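Local coordinates for catalase-3 (Neurospora crassa, PDB 4AJ9) that breaks down hydrogen peroxide to oxygen and water with a haem cofactor, sparing cells from peroxide toxicity, at the interface of chains A and B and the interface of chains A and C. Sequence-based numbering; all coordinates share one arbitrary frame. Chains: chain A/B/C, Catalase-3.

Contact 1: the interface of chains A and B. Residues chain A 9-11, 317; chain B 389-392.
A:Val9, A:Glu10 and A:Val11 run alongside B:Ile390 and B:His391 as a short parallel beta bridge between two subunits of the catalase tetramer, joining the N-terminal strand 10-11 of one chain to strand 390-391 of the other. Backbone hydrogen bonds alternate between the two strands. B:Ile390 N donates a hydrogen bond to A:Val9 O at 2.8 Å. A:Val11 N donates in turn to B:Ile390 O at 2.9 Å. B:Lys392 N does so to A:Val11 O at 2.8 Å. B:Ile390 thus uses both its N and its O towards chain A, as expected of a parallel pairing, which sets the register.

Apolar contacts flank the pairing. The side chain of B:Ile390 splits the work between its branches: CD1 lies 3.9 Å from A:Val9 CG2, whereas CG2, anti to the backbone N, is directed to A:Met317 CB at 3.8 Å and also to A:Glu10 CG. A:Val11 reaches B:Trp389 through one methyl, CG2, which sits 3.9 Å from the indole carbon CE3. A:Met317 bends at its last torsion (chi3 -72°), its SD resting 3.7 Å from B:Lys392 CA.

Beyond the strands, polar contact is indirect. One water bridges the carbonyl oxygens A:Met317 O and B:His391 O, joining the methionine's loop to the bridge. A:Glu10 OE1 and the poorly ordered B:Lys392 NZ, probably of opposite charge, are 4.1 Å apart, too far for a salt bridge here; some attraction is likely, though the lysine's disorder makes the distance uncertain.

Contact 2: the interface of chains A and C. Residues chain A 28-31, 47; chain C 147, 149.
C:Ile149 is inserted between A:Phe47 and the loop A:Glu28 to A:Ser31, a knob-in-groove contact between catalase subunits in which an aliphatic side chain is held by apolar packing, so fit of shape probably matters. Its CB lies 3.7 Å from A:Phe47 CD1, at the rim of the phenyl ring, and the backbone N of the isoleucine approaches the same ring at its edge, in plane. From CB the side chain forks. The CG2 methyl, placed between the backbone N and the carbonyl carbon, turns to the peptide of A:Gln29 and meets its carbonyl carbon C at 3.3 Å. The other branch starts with CG1 anti to the backbone N (chi1 -160°) and comes to 3.4 Å from A:Glu28 O. At the tip, CD1 stays over this peptide, 3.6 Å from A:Glu28 O, with A:Phe47 CB on its other flank.

Beside this plug, C:Asp147 grips A:Ser31 with both carboxylate oxygens. A:Ser31 N donates to OD2 on its syn side, 29° out of the carboxylate plane, in a nearly straight bond of 2.8 Å. Within chain C, C:Ile149 N donates to C:Asp147 OD1 on the anti side at 3.1 Å, which ties the carboxylate to the isoleucine's backbone. That leaves the syn lone pair of C:Asp147 OD1 for the hydroxyl A:Ser31 OG, which donates to it at 2.6 Å.

Contact 1: the interface of chains A and B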
# COMPACT_ATOMS: atom_id res chain seq x y z
N VAL A 9 -16.90 -8.81 17.40
CA VAL A 9 -16.26 -7.63 16.79
C VAL A 9 -17.27 -6.53 16.47
O VAL A 9 -16.94 -5.54 15.82
CB VAL A 9 -15.44 -7.99 15.52
CG1 VAL A 9 -14.36 -9.03 15.85
CG2 VAL A 9 -16.34 -8.49 14.40
N GLU A 10 -18.51 -6.70 16.91
CA GLU A 10 -19.53 -5.69 16.70
C GLU A 10 -19.38 -4.56 17.71
O GLU A 10 -19.07 -4.79 18.88
CB GLU A 10 -20.93 -6.30 16.73
CG GLU A 10 -21.27 -6.96 15.39
CD GLU A 10 -22.46 -7.90 15.44
OE1 GLU A 10 -23.22 -7.88 16.43
OE2 GLU A 10 -22.62 -8.66 14.47
N VAL A 11 -19.57 -3.33 17.24
CA VAL A 11 -19.38 -2.16 18.09
C VAL A 11 -20.67 -1.35 18.16
O VAL A 11 -21.21 -0.93 17.14
CB VAL A 11 -18.21 -1.28 17.60
CG1 VAL A 11 -18.13 0.00 18.42
CG2 VAL A 11 -16.90 -2.05 17.69
N MET A 317 -24.45 -6.65 8.87
CA MET A 317 -24.65 -5.48 9.72
C MET A 317 -23.92 -4.26 9.14
O MET A 317 -24.42 -3.14 9.20
CB MET A 317 -24.15 -5.77 11.13
CG MET A 317 -24.20 -4.56 12.08
SD MET A 317 -23.83 -5.01 13.80
CE MET A 317 -25.33 -5.91 14.24
N TRP B 389 -13.51 -4.15 12.75
CA TRP B 389 -14.75 -4.18 13.51
C TRP B 389 -15.98 -4.19 12.61
O TRP B 389 -15.89 -4.00 11.40
CB TRP B 389 -14.86 -2.99 14.46
CG TRP B 389 -13.65 -2.77 15.31
CD1 TRP B 389 -12.68 -3.69 15.61
CD2 TRP B 389 -13.27 -1.55 15.94
NE1 TRP B 389 -11.72 -3.10 16.42
CE2 TRP B 389 -12.06 -1.79 16.63
CE3 TRP B 389 -13.83 -0.27 16.00
CZ2 TRP B 389 -11.41 -0.81 17.36
CZ3 TRP B 389 -13.19 0.71 16.73
CH2 TRP B 389 -11.98 0.43 17.40
N ILE B 390 -17.13 -4.41 13.22
CA ILE B 390 -18.39 -4.32 12.50
C ILE B 390 -19.29 -3.37 13.27
O ILE B 390 -19.76 -3.69 14.36
CB ILE B 390 -19.03 -5.70 12.33
CG1 ILE B 390 -18.16 -6.57 11.42
CG2 ILE B 390 -20.43 -5.57 11.76
CD1 ILE B 390 -18.65 -7.99 11.26
N HIS B 391 -19.50 -2.17 12.71
CA HIS B 391 -20.21 -1.13 13.45
C HIS B 391 -21.70 -1.36 13.42
O HIS B 391 -22.25 -1.71 12.39
CB HIS B 391 -19.89 0.25 12.88
CG HIS B 391 -18.49 0.68 13.12
ND1 HIS B 391 -17.43 0.23 12.35
CD2 HIS B 391 -17.96 1.52 14.04
CE1 HIS B 391 -16.31 0.78 12.79
NE2 HIS B 391 -16.60 1.57 13.81
N LYS B 392 -22.34 -1.14 14.56
CA LYS B 392 -23.78 -1.38 14.64
C LYS B 392 -24.61 -0.15 14.28
O LYS B 392 -25.72 -0.29 13.77
CB LYS B 392 -24.13 -1.87 16.04
CG LYS B 392 -25.57 -2.30 16.23
CD LYS B 392 -25.69 -3.09 17.52
CE LYS B 392 -24.57 -4.13 17.61
NZ LYS B 392 -24.64 -4.95 18.85
O HOH W 1 -23.08 -0.77 9.80

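Contact 2: the interface of chains A and C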
# COMPACT_ATOMS: atom_id res chain seq x y z
N GLU A 28 -16.45 17.03 17.87
CA GLU A 28 -15.78 17.04 16.56
C GLU A 28 -16.63 17.68 15.48
O GLU A 28 -16.67 17.22 14.33
CB GLU A 28 -15.31 15.63 16.17
CG GLU A 28 -16.28 14.51 16.50
CD GLU A 28 -17.53 14.55 15.64
OE1 GLU A 28 -18.48 15.29 15.99
OE2 GLU A 28 -17.57 13.83 14.63
N GLN A 29 -17.28 18.78 15.87
CA GLN A 29 -18.12 19.54 14.96
C GLN A 29 -17.54 20.93 14.66
O GLN A 29 -18.08 21.67 13.82
CB GLN A 29 -19.55 19.62 15.53
CG GLN A 29 -20.30 18.28 15.48
CD GLN A 29 -20.50 17.79 14.05
OE1 GLN A 29 -21.02 18.53 13.20
NE2 GLN A 29 -20.07 16.57 13.77
N PHE A 30 -16.44 21.30 15.32
CA PHE A 30 -15.78 22.57 15.05
C PHE A 30 -14.27 22.40 14.97
O PHE A 30 -13.68 21.78 15.85
CB PHE A 30 -16.08 23.59 16.17
CG PHE A 30 -17.54 23.90 16.33
CD1 PHE A 30 -18.33 23.14 17.18
CD2 PHE A 30 -18.11 24.95 15.65
CE1 PHE A 30 -19.69 23.43 17.33
CE2 PHE A 30 -19.46 25.24 15.79
CZ PHE A 30 -20.24 24.48 16.64
N SER A 31 -13.66 22.94 13.92
CA SER A 31 -12.20 23.00 13.85
C SER A 31 -11.69 23.97 14.89
O SER A 31 -12.35 24.96 15.18
CB SER A 31 -11.74 23.48 12.46
OG SER A 31 -12.14 22.58 11.45
N PHE A 47 -9.46 17.13 14.43
CA PHE A 47 -9.82 17.30 13.03
C PHE A 47 -9.07 16.30 12.16
O PHE A 47 -9.68 15.59 11.35
CB PHE A 47 -9.54 18.73 12.55
CG PHE A 47 -9.60 18.87 11.06
CD1 PHE A 47 -10.81 19.06 10.42
CD2 PHE A 47 -8.45 18.77 10.30
CE1 PHE A 47 -10.87 19.17 9.04
CE2 PHE A 47 -8.50 18.88 8.91
CZ PHE A 47 -9.71 19.08 8.29
N ASP C 147 -17.92 24.17 8.13
CA ASP C 147 -16.65 23.79 8.76
C ASP C 147 -16.25 22.41 8.23
O ASP C 147 -17.06 21.47 8.24
CB ASP C 147 -16.79 23.78 10.29
CG ASP C 147 -15.46 23.62 11.03
OD1 ASP C 147 -14.63 22.75 10.66
OD2 ASP C 147 -15.24 24.35 12.03
N ILE C 149 -14.51 19.99 9.24
CA ILE C 149 -14.59 18.85 10.15
C ILE C 149 -15.95 18.12 10.04
O ILE C 149 -16.10 16.99 10.50
CB ILE C 149 -14.32 19.29 11.60
CG1 ILE C 149 -13.91 18.11 12.48
CG2 ILE C 149 -15.53 19.98 12.20
CD1 ILE C 149 -13.39 18.54 13.84

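Contact 1 and contact 2 illustrate how one subunit of a tetramer can address two neighbours through nearby parts of its N-terminal region: their C-alpha centres are about 25 Å apart. They share chain A but no residue; A:Val9 to A:Val11 serve chain B and A:Glu28 to A:Ser31 serve chain C, with A:Phe47 of the nearby helix 45-55 joining contact 2 and A:Met317, far along the chain, joining contact 1. Each interface is two-fold symmetric, so each contact recurs with its chains exchanged. The centres lie about 23 and 35 Å, respectively, from A:His65, the distal catalytic histidine; neither contact touches it, so a role in assembly is likelier.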